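Local coordinates for alpha-glucosidase ([Eubacterium] rectale, PDB 6PNR), which probably hydrolyses alpha-glycosides of sulfoquinovose, the sulfonated sugar of sulfolipids, as a retaining-type family 31 glycoside hydrolase, at residues C117-S122 / A476-M481; Q231-D236 / L561-A566; C484-S489 / H570-P575; T552-Y557 / R597-A602. All coordinates share one frame; numbering follows the deposited sequence.

Contact 1: residues C117-S122 / A476-M481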
loop_
_atom_site.group_PDB
_atom_site.type_symbol
_atom_site.label_atom_id
_atom_site.label_comp_id
_atom_site.label_asym_id
_atom_site.label_seq_id
_atom_site.Cartn_x
_atom_site.Cartn_y
_atom_site.Cartn_z
ATOM N N CYS A 117 -0.665 -22.017 6.852
ATOM C CA CYS A 117 -1.616 -21.129 6.179
ATOM C C CYS A 117 -1.655 -21.400 4.679
ATOM O O CYS A 117 -1.798 -20.481 3.870
ATOM C CB CYS A 117 -1.315 -19.655 6.464
ATOM S SG CYS A 117 -1.876 -19.173 8.135
ATOM N N GLY A 118 -1.541 -22.678 4.307
ATOM C CA GLY A 118 -1.589 -23.066 2.907
ATOM C C GLY A 118 -0.222 -23.166 2.271
ATOM O O GLY A 118 0.766 -23.439 2.950
ATOM N N GLU A 119 -0.145 -22.951 0.963
ATOM C CA GLU A 119 1.131 -22.897 0.264
ATOM C C GLU A 119 1.596 -21.445 0.278
ATOM O O GLU A 119 0.987 -20.590 -0.373
ATOM C CB GLU A 119 0.992 -23.428 -1.164
ATOM C CG GLU A 119 2.259 -23.328 -2.007
ATOM C CD GLU A 119 1.992 -23.543 -3.489
ATOM O OE1 GLU A 119 1.030 -22.935 -4.013
ATOM O OE2 GLU A 119 2.737 -24.325 -4.128
ATOM N N GLN A 120 2.666 -21.165 1.018
ATOM C CA GLN A 120 3.206 -19.822 1.164
ATOM C C GLN A 120 4.494 -19.717 0.357
ATOM O O GLN A 120 5.364 -20.591 0.466
ATOM C CB GLN A 120 3.454 -19.507 2.640
ATOM C CG GLN A 120 2.162 -19.337 3.438
ATOM C CD GLN A 120 1.348 -18.107 3.007
ATOM O OE1 GLN A 120 1.905 -17.115 2.519
ATOM N NE2 GLN A 120 0.027 -18.171 3.194
ATOM N N MET A 121 4.602 -18.663 -0.469
ATOM C CA MET A 121 5.703 -18.521 -1.418
ATOM C C MET A 121 6.831 -17.634 -0.909
ATOM O O MET A 121 7.949 -17.719 -1.431
ATOM C CB MET A 121 5.200 -17.944 -2.756
ATOM C CG MET A 121 3.921 -18.605 -3.326
ATOM S SD MET A 121 3.982 -20.419 -3.453
ATOM C CE MET A 121 5.282 -20.634 -4.662
ATOM N N SER A 122 6.582 -16.799 0.094
ATOM C CA SER A 122 7.608 -15.899 0.629
ATOM C C SER A 122 8.112 -16.300 2.008
ATOM O O SER A 122 9.324 -16.272 2.247
ATOM C CB SER A 122 7.077 -14.460 0.692
ATOM O OG SER A 122 6.975 -13.865 -0.605
ATOM N N ALA A 476 6.889 -25.601 -1.337
ATOM C CA ALA A 476 6.917 -27.034 -1.077
ATOM C C ALA A 476 6.881 -27.317 0.417
ATOM O O ALA A 476 6.110 -28.167 0.880
ATOM C CB ALA A 476 8.158 -27.655 -1.710
ATOM N N LEU A 477 7.693 -26.596 1.189
ATOM C CA LEU A 477 7.729 -26.811 2.634
ATOM C C LEU A 477 6.385 -26.471 3.277
ATOM O O LEU A 477 5.840 -27.261 4.058
ATOM C CB LEU A 477 8.860 -25.986 3.249
ATOM C CG LEU A 477 10.284 -26.423 2.902
ATOM C CD1 LEU A 477 11.290 -25.445 3.501
ATOM C CD2 LEU A 477 10.551 -27.860 3.413
ATOM N N SER A 478 5.821 -25.306 2.951
ATOM C CA SER A 478 4.561 -24.900 3.577
ATOM C C SER A 478 3.413 -25.830 3.180
ATOM O O SER A 478 2.620 -26.251 4.034
ATOM C CB SER A 478 4.233 -23.455 3.209
ATOM O OG SER A 478 4.187 -23.309 1.807
ATOM N N ALA A 479 3.296 -26.158 1.887
ATOM C CA ALA A 479 2.228 -27.064 1.458
ATOM C C ALA A 479 2.328 -28.404 2.170
ATOM O O ALA A 479 1.306 -28.985 2.569
ATOM C CB ALA A 479 2.271 -27.283 -0.055
ATOM N N GLY A 480 3.552 -28.904 2.334
ATOM C CA GLY A 480 3.743 -30.202 2.954
ATOM C C GLY A 480 3.322 -30.212 4.406
ATOM O O GLY A 480 2.759 -31.198 4.888
ATOM N N MET A 481 3.577 -29.112 5.125
ATOM C CA MET A 481 3.120 -29.018 6.504
ATOM C C MET A 481 1.596 -28.982 6.592
ATOM O O MET A 481 1.041 -29.266 7.660
ATOM C CB MET A 481 3.732 -27.785 7.185
ATOM C CG MET A 481 5.244 -27.879 7.423
ATOM S SD MET A 481 5.711 -29.336 8.425
ATOM C CE MET A 481 4.819 -28.997 9.937
#
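Ser478 meets the backbone of Gly118, Glu119 and Gln120 with its short side chain, a worked example of how one helix hydroxyl can hold a stretch of irregular chain. Gln120 N donates to Ser478 OG at 2.7 Å, with an N-H...O angle of 160°. Next to that bond Ser478 CB lies against the carbonyl of Gly118, 3.5 Å from its O, and Ser478 OG comes within 3.4 Å of Glu119 CA. At the next residue, Ala479, the methyl CB meets Glu119 CB at 4.2 Å. The hydroxyl is aimed by its own helix: OG sits between the backbone N and the carbonyl carbon (chi1 57°) and donates back to the carbonyl of Cys474, with a weaker bond to that of Gly475. Within 117-122, the Gln120 chain bends at chi2 and its NE2 gives a 3.0 Å hydrogen bond to Cys117 O, the acceptor lying in the amide plane of Gln120. That bond spans the corner the chain turns at Cys117; Gly118 takes backbone angles that would jam a side chain against the preceding carbonyl. An alanine in place of Ser478 would probably leave the buried N-H of Gln120 without its acceptor. The contact joins the N-terminal beta domain to helix 469-481 of the catalytic barrel, and its one hydroxyl satisfies that N-H while being satisfied by its own helix.

Contact 2: residues Q231-D236 / L561-A566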
loop_
_atom_site.group_PDB
_atom_site.type_symbol
_atom_site.label_atom_id
_atom_site.label_comp_id
_atom_site.label_asym_id
_atom_site.label_seq_id
_atom_site.Cartn_x
_atom_site.Cartn_y
_atom_site.Cartn_z
ATOM N N GLN A 231 -3.031 -38.295 -0.371
ATOM C CA GLN A 231 -2.943 -38.457 -1.815
ATOM C C GLN A 231 -2.667 -39.921 -2.175
ATOM O O GLN A 231 -2.034 -40.647 -1.402
ATOM C CB GLN A 231 -1.828 -37.569 -2.380
ATOM C CG GLN A 231 -2.045 -36.052 -2.167
ATOM C CD GLN A 231 -1.436 -35.549 -0.866
ATOM O OE1 GLN A 231 -0.212 -35.508 -0.717
ATOM N NE2 GLN A 231 -2.291 -35.154 0.082
ATOM N N PRO A 232 -3.106 -40.375 -3.346
ATOM C CA PRO A 232 -2.689 -41.699 -3.820
ATOM C C PRO A 232 -1.216 -41.681 -4.191
ATOM O O PRO A 232 -0.588 -40.630 -4.311
ATOM C CB PRO A 232 -3.561 -41.953 -5.057
ATOM C CG PRO A 232 -4.494 -40.784 -5.158
ATOM C CD PRO A 232 -3.938 -39.674 -4.340
ATOM N N LYS A 233 -0.664 -42.874 -4.394
ATOM C CA LYS A 233 0.646 -42.973 -5.020
ATOM C C LYS A 233 0.580 -42.429 -6.445
ATOM O O LYS A 233 -0.465 -42.465 -7.101
ATOM C CB LYS A 233 1.126 -44.426 -5.026
ATOM C CG LYS A 233 1.242 -45.007 -3.622
ATOM C CD LYS A 233 1.921 -46.378 -3.603
ATOM C CE LYS A 233 1.137 -47.420 -4.384
ATOM N NZ LYS A 233 1.876 -48.727 -4.452
ATOM N N LEU A 234 1.702 -41.889 -6.909
ATOM C CA LEU A 234 1.796 -41.451 -8.292
ATOM C C LEU A 234 1.889 -42.661 -9.226
ATOM O O LEU A 234 2.459 -43.692 -8.859
ATOM C CB LEU A 234 3.020 -40.553 -8.492
ATOM C CG LEU A 234 2.997 -39.185 -7.830
ATOM C CD1 LEU A 234 4.368 -38.547 -7.941
ATOM C CD2 LEU A 234 1.942 -38.287 -8.485
ATOM N N PRO A 235 1.362 -42.549 -10.450
ATOM C CA PRO A 235 1.488 -43.656 -11.410
ATOM C C PRO A 235 2.945 -44.019 -11.652
ATOM O O PRO A 235 3.817 -43.150 -11.700
ATOM C CB PRO A 235 0.834 -43.103 -12.682
ATOM C CG PRO A 235 -0.076 -42.001 -12.212
ATOM C CD PRO A 235 0.605 -41.411 -10.999
ATOM N N ASP A 236 3.209 -45.327 -11.814
ATOM C CA ASP A 236 4.584 -45.773 -12.027
ATOM C C ASP A 236 5.229 -45.100 -13.236
ATOM O O ASP A 236 6.450 -44.921 -13.258
ATOM C CB ASP A 236 4.647 -47.293 -12.203
ATOM C CG ASP A 236 4.961 -48.019 -10.906
ATOM O OD1 ASP A 236 5.378 -47.356 -9.932
ATOM O OD2 ASP A 236 4.784 -49.257 -10.859
ATOM N N LEU A 561 9.217 -42.781 -0.973
ATOM C CA LEU A 561 8.756 -41.541 -0.352
ATOM C C LEU A 561 7.316 -41.236 -0.734
ATOM O O LEU A 561 6.514 -40.819 0.115
ATOM C CB LEU A 561 9.653 -40.369 -0.753
ATOM C CG LEU A 561 11.154 -40.497 -0.517
ATOM C CD1 LEU A 561 11.821 -39.156 -0.717
ATOM C CD2 LEU A 561 11.457 -41.040 0.884
ATOM N N VAL A 562 6.972 -41.411 -2.008
ATOM C CA VAL A 562 5.591 -41.183 -2.424
ATOM C C VAL A 562 4.669 -42.190 -1.745
ATOM O O VAL A 562 3.556 -41.860 -1.319
ATOM C CB VAL A 562 5.486 -41.239 -3.959
ATOM C CG1 VAL A 562 4.049 -41.077 -4.402
ATOM C CG2 VAL A 562 6.378 -40.145 -4.600
ATOM N N GLU A 563 5.133 -43.429 -1.598
ATOM C CA GLU A 563 4.322 -44.418 -0.896
ATOM C C GLU A 563 4.179 -44.069 0.580
ATOM O O GLU A 563 3.098 -44.239 1.158
ATOM C CB GLU A 563 4.931 -45.809 -1.065
ATOM C CG GLU A 563 4.099 -46.914 -0.432
ATOM C CD GLU A 563 4.660 -48.291 -0.725
ATOM O OE1 GLU A 563 5.905 -48.438 -0.698
ATOM O OE2 GLU A 563 3.855 -49.213 -0.994
ATOM N N GLU A 564 5.257 -43.586 1.205
ATOM C CA GLU A 564 5.165 -43.117 2.589
ATOM C C GLU A 564 4.177 -41.965 2.712
ATOM O O GLU A 564 3.388 -41.910 3.666
ATOM C CB GLU A 564 6.553 -42.700 3.098
ATOM C CG GLU A 564 6.611 -42.408 4.607
ATOM C CD GLU A 564 7.995 -41.968 5.095
ATOM O OE1 GLU A 564 8.967 -42.028 4.304
ATOM O OE2 GLU A 564 8.106 -41.550 6.275
ATOM N N ASN A 565 4.201 -41.033 1.751
ATOM C CA ASN A 565 3.233 -39.943 1.758
ATOM C C ASN A 565 1.807 -40.475 1.690
ATOM O O ASN A 565 0.927 -40.036 2.444
ATOM C CB ASN A 565 3.506 -38.984 0.591
ATOM C CG ASN A 565 2.553 -37.810 0.586
ATOM O OD1 ASN A 565 2.584 -36.984 1.494
ATOM N ND2 ASN A 565 1.691 -37.735 -0.419
ATOM N N ALA A 566 1.558 -41.433 0.785
ATOM C CA ALA A 566 0.215 -41.991 0.652
ATOM C C ALA A 566 -0.211 -42.767 1.897
ATOM O O ALA A 566 -1.407 -42.822 2.205
ATOM C CB ALA A 566 0.137 -42.892 -0.583
HETATM O O HOH W 1 -0.892 -38.075 1.453
HETATM O O HOH W 2 -3.378 -42.647 0.361
HETATM O O HOH W 3 1.478 -39.960 -2.172
#
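The loop leading into barrel strand 242-245 lays Gln231 to Leu234 along the last turns of helix 538-568, where they meet Val562, Glu563, Asn565 and Ala566. Two amides join at the buried end: Asn565 ND2 donates to Gln231 OE1 at 2.9 Å, almost straight (174°), approaching from above the carbonyl plane of the glutamine, while OE1 lies in the amide plane of Asn565. Gln231 OE1 also accepts from Gly485 N, and its NE2 serves the carbonyls of Gln448 and Gly483. A water 2.8 Å from Asn565 ND2 takes a second hydrogen and donates to Pro232 O and Val562 O; two more waters tie the backbone of Gln231 to the carbonyls of Asn565 and Ala566. The methyl of Ala566 presses on the loop, CB 3.2 Å from Gln231 O. Val562 CG1 touches Leu234 CG at 4.1 Å. Toward the surface Lys233 and Glu563 run side by side, Lys233 CD 3.9 Å from Glu563 CG; their charges, beyond a salt bridge at 4.0 Å from Lys233 NZ to Glu563 OE2, probably attract weakly. A leucine at Asn565 would probably leave Gln231 OE1 and the bridging water each short of a donor. The amide pair and three waters thus satisfy polar groups alongside this packing.

Contact 3: residues C484-S489 / H570-P575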
loop_
_atom_site.group_PDB
_atom_site.type_symbol
_atom_site.label_atom_id
_atom_site.label_comp_id
_atom_site.label_asym_id
_atom_site.label_seq_id
_atom_site.Cartn_x
_atom_site.Cartn_y
_atom_site.Cartn_z
ATOM N N CYS A 484 -0.298 -31.597 1.996
ATOM C CA CYS A 484 -0.160 -31.781 0.551
ATOM C C CYS A 484 1.303 -32.134 0.304
ATOM O O CYS A 484 2.159 -31.254 0.161
ATOM C CB CYS A 484 -0.599 -30.535 -0.216
ATOM S SG CYS A 484 -2.389 -30.299 -0.192
ATOM N N GLY A 485 1.584 -33.439 0.264
ATOM C CA GLY A 485 2.930 -33.976 0.254
ATOM C C GLY A 485 3.549 -34.217 -1.097
ATOM O O GLY A 485 4.719 -34.617 -1.163
ATOM N N LEU A 486 2.801 -34.001 -2.183
ATOM C CA LEU A 486 3.315 -34.159 -3.539
ATOM C C LEU A 486 3.229 -32.816 -4.248
ATOM O O LEU A 486 2.135 -32.282 -4.416
ATOM C CB LEU A 486 2.514 -35.195 -4.328
ATOM C CG LEU A 486 2.308 -36.559 -3.670
ATOM C CD1 LEU A 486 1.499 -37.447 -4.604
ATOM C CD2 LEU A 486 3.636 -37.166 -3.364
ATOM N N THR A 487 4.366 -32.287 -4.680
ATOM C CA THR A 487 4.337 -31.048 -5.439
ATOM C C THR A 487 5.517 -31.005 -6.402
ATOM O O THR A 487 6.413 -31.855 -6.365
ATOM C CB THR A 487 4.317 -29.825 -4.508
ATOM O OG1 THR A 487 3.957 -28.657 -5.267
ATOM C CG2 THR A 487 5.670 -29.625 -3.836
ATOM N N HIS A 488 5.508 -29.992 -7.267
ATOM C CA HIS A 488 6.561 -29.797 -8.256
ATOM C C HIS A 488 6.443 -28.376 -8.801
ATOM O O HIS A 488 5.618 -27.587 -8.340
ATOM C CB HIS A 488 6.485 -30.855 -9.364
ATOM C CG HIS A 488 5.383 -30.652 -10.363
ATOM N ND1 HIS A 488 4.058 -30.908 -10.079
ATOM C CD2 HIS A 488 5.422 -30.296 -11.673
ATOM C CE1 HIS A 488 3.327 -30.704 -11.163
ATOM N NE2 HIS A 488 4.133 -30.328 -12.143
ATOM N N SER A 489 7.296 -28.033 -9.763
ATOM C CA SER A 489 7.233 -26.701 -10.361
ATOM C C SER A 489 7.526 -26.780 -11.852
ATOM O O SER A 489 8.052 -27.787 -12.346
ATOM C CB SER A 489 8.221 -25.730 -9.683
ATOM O OG SER A 489 9.547 -26.250 -9.736
ATOM N N HIS A 570 3.511 -38.060 5.548
ATOM C CA HIS A 570 4.833 -37.448 5.607
ATOM C C HIS A 570 5.168 -36.928 4.220
ATOM O O HIS A 570 5.309 -37.743 3.291
ATOM C CB HIS A 570 5.906 -38.441 6.042
ATOM C CG HIS A 570 5.574 -39.184 7.303
ATOM N ND1 HIS A 570 6.121 -40.416 7.607
ATOM C CD2 HIS A 570 4.761 -38.867 8.339
ATOM C CE1 HIS A 570 5.648 -40.829 8.771
ATOM N NE2 HIS A 570 4.826 -39.906 9.240
ATOM N N PRO A 571 5.323 -35.620 4.033
ATOM C CA PRO A 571 5.530 -35.080 2.681
ATOM C C PRO A 571 6.865 -35.521 2.099
ATOM O O PRO A 571 7.814 -35.834 2.820
ATOM C CB PRO A 571 5.488 -33.560 2.893
ATOM C CG PRO A 571 5.901 -33.353 4.341
ATOM C CD PRO A 571 5.376 -34.580 5.082
ATOM N N VAL A 572 6.932 -35.544 0.766
ATOM C CA VAL A 572 8.189 -35.891 0.106
ATOM C C VAL A 572 9.271 -34.861 0.435
ATOM O O VAL A 572 10.419 -35.217 0.721
ATOM C CB VAL A 572 7.979 -36.037 -1.408
ATOM C CG1 VAL A 572 9.306 -36.279 -2.098
ATOM C CG2 VAL A 572 7.009 -37.181 -1.695
ATOM N N GLN A 573 8.929 -33.576 0.397
ATOM C CA GLN A 573 9.861 -32.498 0.713
ATOM C C GLN A 573 9.516 -32.004 2.110
ATOM O O GLN A 573 8.441 -31.435 2.317
ATOM C CB GLN A 573 9.774 -31.364 -0.315
ATOM C CG GLN A 573 10.134 -31.820 -1.732
ATOM C CD GLN A 573 10.032 -30.698 -2.764
ATOM O OE1 GLN A 573 9.172 -30.726 -3.641
ATOM N NE2 GLN A 573 10.922 -29.721 -2.668
ATOM N N ARG A 574 10.433 -32.217 3.062
ATOM C CA ARG A 574 10.225 -32.040 4.492
ATOM C C ARG A 574 11.112 -30.938 5.046
ATOM O O ARG A 574 12.254 -30.770 4.604
ATOM C CB ARG A 574 10.538 -33.340 5.252
ATOM C CG ARG A 574 9.895 -34.544 4.616
ATOM C CD ARG A 574 10.305 -35.859 5.242
ATOM N NE ARG A 574 9.719 -36.967 4.482
ATOM C CZ ARG A 574 9.840 -38.252 4.796
ATOM N NH1 ARG A 574 10.528 -38.612 5.876
ATOM N NH2 ARG A 574 9.276 -39.177 4.024
ATOM N N PRO A 575 10.628 -30.192 6.032
ATOM C CA PRO A 575 11.486 -29.201 6.679
ATOM C C PRO A 575 12.517 -29.896 7.552
ATOM O O PRO A 575 12.312 -31.015 8.030
ATOM C CB PRO A 575 10.502 -28.371 7.510
ATOM C CG PRO A 575 9.390 -29.299 7.803
ATOM C CD PRO A 575 9.274 -30.221 6.613
HETATM O O HOH W 4 6.508 -32.570 -0.764
HETATM O O HOH W 5 7.056 -32.832 -3.472
#
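Gly485 O is gripped twice: Val572 N donates to it at 3.1 Å, lying in the carbonyl plane on a lone pair, and a water donates at 2.7 Å. That water accepts in turn from Gln573 N, so one carbonyl serves two successive N-H groups, the second by relay. A second water links the segments in the opposite sense, taking the hydrogen of Thr487 N and donating to Gln573 OE1 at 3.0 Å. The extended Gln573 chain crosses Thr487 at about a right angle and brings OE1 alongside the Thr487 methyl, CG2. The chains run closest at Gly485, whose CA lies 3.7 Å from Pro571 CB; a beta carbon on this residue would fall tightly against Pro571 CA. In the fold, the loop after barrel helix 469-481 here meets the chain as it enters the C-terminal beta domain, whose sheet has 573-574 as an outermost strand. Beside the polar links, Leu486 CD2 rests on Val572 CG2 at 3.8 Å; this valine methyl, anti to its own carbonyl carbon, also flanks Gly485 O. The turn into the strand is braced from within: Arg574 NE reaches back to Pro571 O at 2.8 Å, nearly along the C=O axis, and His570 CB lies over the rim of one guanidinium face. Further backbone bonds run from Leu486 to Leu454 and from Val572 to Gly596.

Contact 4: residues T552-Y557 / R597-A602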
loop_
_atom_site.group_PDB
_atom_site.type_symbol
_atom_site.label_atom_id
_atom_site.label_comp_id
_atom_site.label_asym_id
_atom_site.label_seq_id
_atom_site.Cartn_x
_atom_site.Cartn_y
_atom_site.Cartn_z
ATOM N N THR A 552 15.685 -40.713 -12.846
ATOM C CA THR A 552 15.273 -42.113 -12.959
ATOM C C THR A 552 16.082 -43.018 -12.032
ATOM O O THR A 552 15.543 -43.984 -11.490
ATOM C CB THR A 552 15.376 -42.605 -14.403
ATOM O OG1 THR A 552 16.746 -42.590 -14.832
ATOM C CG2 THR A 552 14.522 -41.732 -15.322
ATOM N N MET A 553 17.371 -42.726 -11.832
ATOM C CA MET A 553 18.170 -43.538 -10.916
ATOM C C MET A 553 17.685 -43.401 -9.476
ATOM O O MET A 553 17.751 -44.368 -8.701
ATOM C CB MET A 553 19.648 -43.150 -11.039
ATOM C CG MET A 553 20.233 -43.475 -12.402
ATOM S SD MET A 553 21.900 -42.822 -12.604
ATOM C CE MET A 553 22.811 -43.892 -11.477
ATOM N N LEU A 554 17.174 -42.222 -9.106
ATOM C CA LEU A 554 16.646 -42.005 -7.765
ATOM C C LEU A 554 15.297 -42.681 -7.553
ATOM O O LEU A 554 14.900 -42.882 -6.398
ATOM C CB LEU A 554 16.497 -40.500 -7.482
ATOM C CG LEU A 554 17.753 -39.641 -7.286
ATOM C CD1 LEU A 554 17.435 -38.160 -7.424
ATOM C CD2 LEU A 554 18.373 -39.911 -5.920
ATOM N N ALA A 555 14.591 -43.015 -8.631
ATOM C CA ALA A 555 13.203 -43.474 -8.537
ATOM C C ALA A 555 12.941 -44.562 -7.502
ATOM O O ALA A 555 11.887 -44.496 -6.841
ATOM C CB ALA A 555 12.730 -43.964 -9.914
ATOM N N PRO A 556 13.781 -45.589 -7.337
ATOM C CA PRO A 556 13.485 -46.581 -6.295
ATOM C C PRO A 556 13.377 -45.957 -4.920
ATOM O O PRO A 556 12.554 -46.400 -4.115
ATOM C CB PRO A 556 14.665 -47.559 -6.388
ATOM C CG PRO A 556 15.145 -47.440 -7.788
ATOM C CD PRO A 556 14.931 -46.000 -8.173
ATOM N N TYR A 557 14.175 -44.922 -4.636
ATOM C CA TYR A 557 14.054 -44.181 -3.386
ATOM C C TYR A 557 12.817 -43.284 -3.393
ATOM O O TYR A 557 12.025 -43.290 -2.440
ATOM C CB TYR A 557 15.333 -43.358 -3.158
ATOM C CG TYR A 557 15.287 -42.441 -1.953
ATOM C CD1 TYR A 557 15.148 -42.953 -0.664
ATOM C CD2 TYR A 557 15.403 -41.054 -2.101
ATOM C CE1 TYR A 557 15.114 -42.103 0.454
ATOM C CE2 TYR A 557 15.370 -40.199 -0.992
ATOM C CZ TYR A 557 15.219 -40.726 0.274
ATOM O OH TYR A 557 15.183 -39.878 1.362
ATOM N N ARG A 597 13.745 -38.940 4.433
ATOM C CA ARG A 597 14.603 -38.892 5.613
ATOM C C ARG A 597 16.081 -38.975 5.264
ATOM O O ARG A 597 16.927 -38.601 6.082
ATOM C CB ARG A 597 14.255 -40.031 6.588
ATOM C CG ARG A 597 14.864 -39.829 7.989
ATOM C CD ARG A 597 14.190 -40.698 9.052
ATOM N NE ARG A 597 14.448 -42.118 8.830
ATOM C CZ ARG A 597 15.526 -42.756 9.277
ATOM N NH1 ARG A 597 16.442 -42.100 9.977
ATOM N NH2 ARG A 597 15.690 -44.054 9.033
ATOM N N ASP A 598 16.422 -39.443 4.077
ATOM C CA ASP A 598 17.798 -39.827 3.823
ATOM C C ASP A 598 18.590 -38.814 3.010
ATOM O O ASP A 598 19.772 -39.063 2.742
ATOM C CB ASP A 598 17.834 -41.187 3.127
ATOM C CG ASP A 598 17.416 -42.327 4.049
ATOM O OD1 ASP A 598 16.958 -42.050 5.175
ATOM O OD2 ASP A 598 17.548 -43.497 3.643
ATOM N N MET A 599 17.996 -37.685 2.613
ATOM C CA MET A 599 18.708 -36.721 1.784
ATOM C C MET A 599 18.412 -35.296 2.216
ATOM O O MET A 599 17.290 -34.980 2.621
ATOM C CB MET A 599 18.354 -36.867 0.300
ATOM C CG MET A 599 18.791 -38.167 -0.326
ATOM S SD MET A 599 18.855 -38.065 -2.135
ATOM C CE MET A 599 20.474 -37.320 -2.379
ATOM N N LEU A 600 19.428 -34.438 2.127
ATOM C CA LEU A 600 19.262 -33.007 2.325
ATOM C C LEU A 600 19.569 -32.310 1.009
ATOM O O LEU A 600 20.615 -32.558 0.402
ATOM C CB LEU A 600 20.162 -32.467 3.440
ATOM C CG LEU A 600 19.829 -31.013 3.806
ATOM C CD1 LEU A 600 20.025 -30.800 5.291
ATOM C CD2 LEU A 600 20.680 -29.990 3.013
ATOM N N ILE A 601 18.648 -31.462 0.565
ATOM C CA ILE A 601 18.788 -30.718 -0.680
ATOM C C ILE A 601 18.795 -29.239 -0.341
ATOM O O ILE A 601 17.918 -28.765 0.390
ATOM C CB ILE A 601 17.655 -31.033 -1.674
ATOM C CG1 ILE A 601 17.372 -32.550 -1.716
ATOM C CG2 ILE A 601 18.014 -30.474 -3.056
ATOM C CD1 ILE A 601 18.584 -33.413 -2.152
ATOM N N ALA A 602 19.786 -28.521 -0.870
ATOM C CA ALA A 602 19.933 -27.075 -0.680
ATOM C C ALA A 602 20.153 -26.446 -2.048
ATOM O O ALA A 602 21.297 -26.218 -2.458
ATOM C CB ALA A 602 21.096 -26.757 0.259
#
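Tyr557 carries most of the span between helix 538-568 and the strand 599-601 region: its CA stays 9.2 Å from Asp598 CA, the nearest pair of the two segments. The tight part lies at the tip of the ring. With CG anti to the backbone N (chi1 175°), the phenol reaches across, and its OH accepts from Asp598 N at 3.0 Å, with an N-H...O angle of 152°, while donating to the carbonyl of Phe595. Asp598 CB closes in beside it, 3.4 Å from Tyr557 OH. Along the ring, Met599 CG touches Tyr557 CE2 at 4.0 Å, and Met599 SD stands obliquely 5.2 Å from the ring centroid in a Met-aromatic contact. Leu554 adds a lighter, buried touch, its CD2 4.2 Å from Met599 SD, and helix 655-665 packs on it through Phe658. On the solvent side Arg597 offers little: its backbone N lies near the phenol oxygen, but its exposed side chain extends from the contact. Asp598, by contrast, turns its carboxylate to Arg649 and Ser652. With edge-to-face rings from Phe654 and Phe658, this makes a mixed interface of aromatic packing round a buried phenol hydroxyl, where the barrel's last long helix packs on the antiparallel sheet of the family 31 C-terminal domain.

In the fold
Contact 3 is the hub. It meets contact 1 where Ala479 O and Cys484 N, 3.1 Å apart, probably hydrogen-bond, and contact 2 through Glu564, whose OE1 makes a salt bridge to Arg574 NH2 at 2.9 Å and whose OE2 probably bonds to His570 ND1. It packs on contact 4 with Arg574 NH1 3.5 Å from Arg597 N. Contacts 2 and 4 share helix 538-568, with centres about 15 Å apart, whereas contacts 1 and 4, about 21 Å apart between centres, do not touch. Contact 1 ties the N-terminal beta domain to the barrel, contacts 3 and 4 the C-terminal one. The bound aza-sugar inhibitor lies about 12 Å from the Glu119 side chain and about 13 Å from that of Thr487.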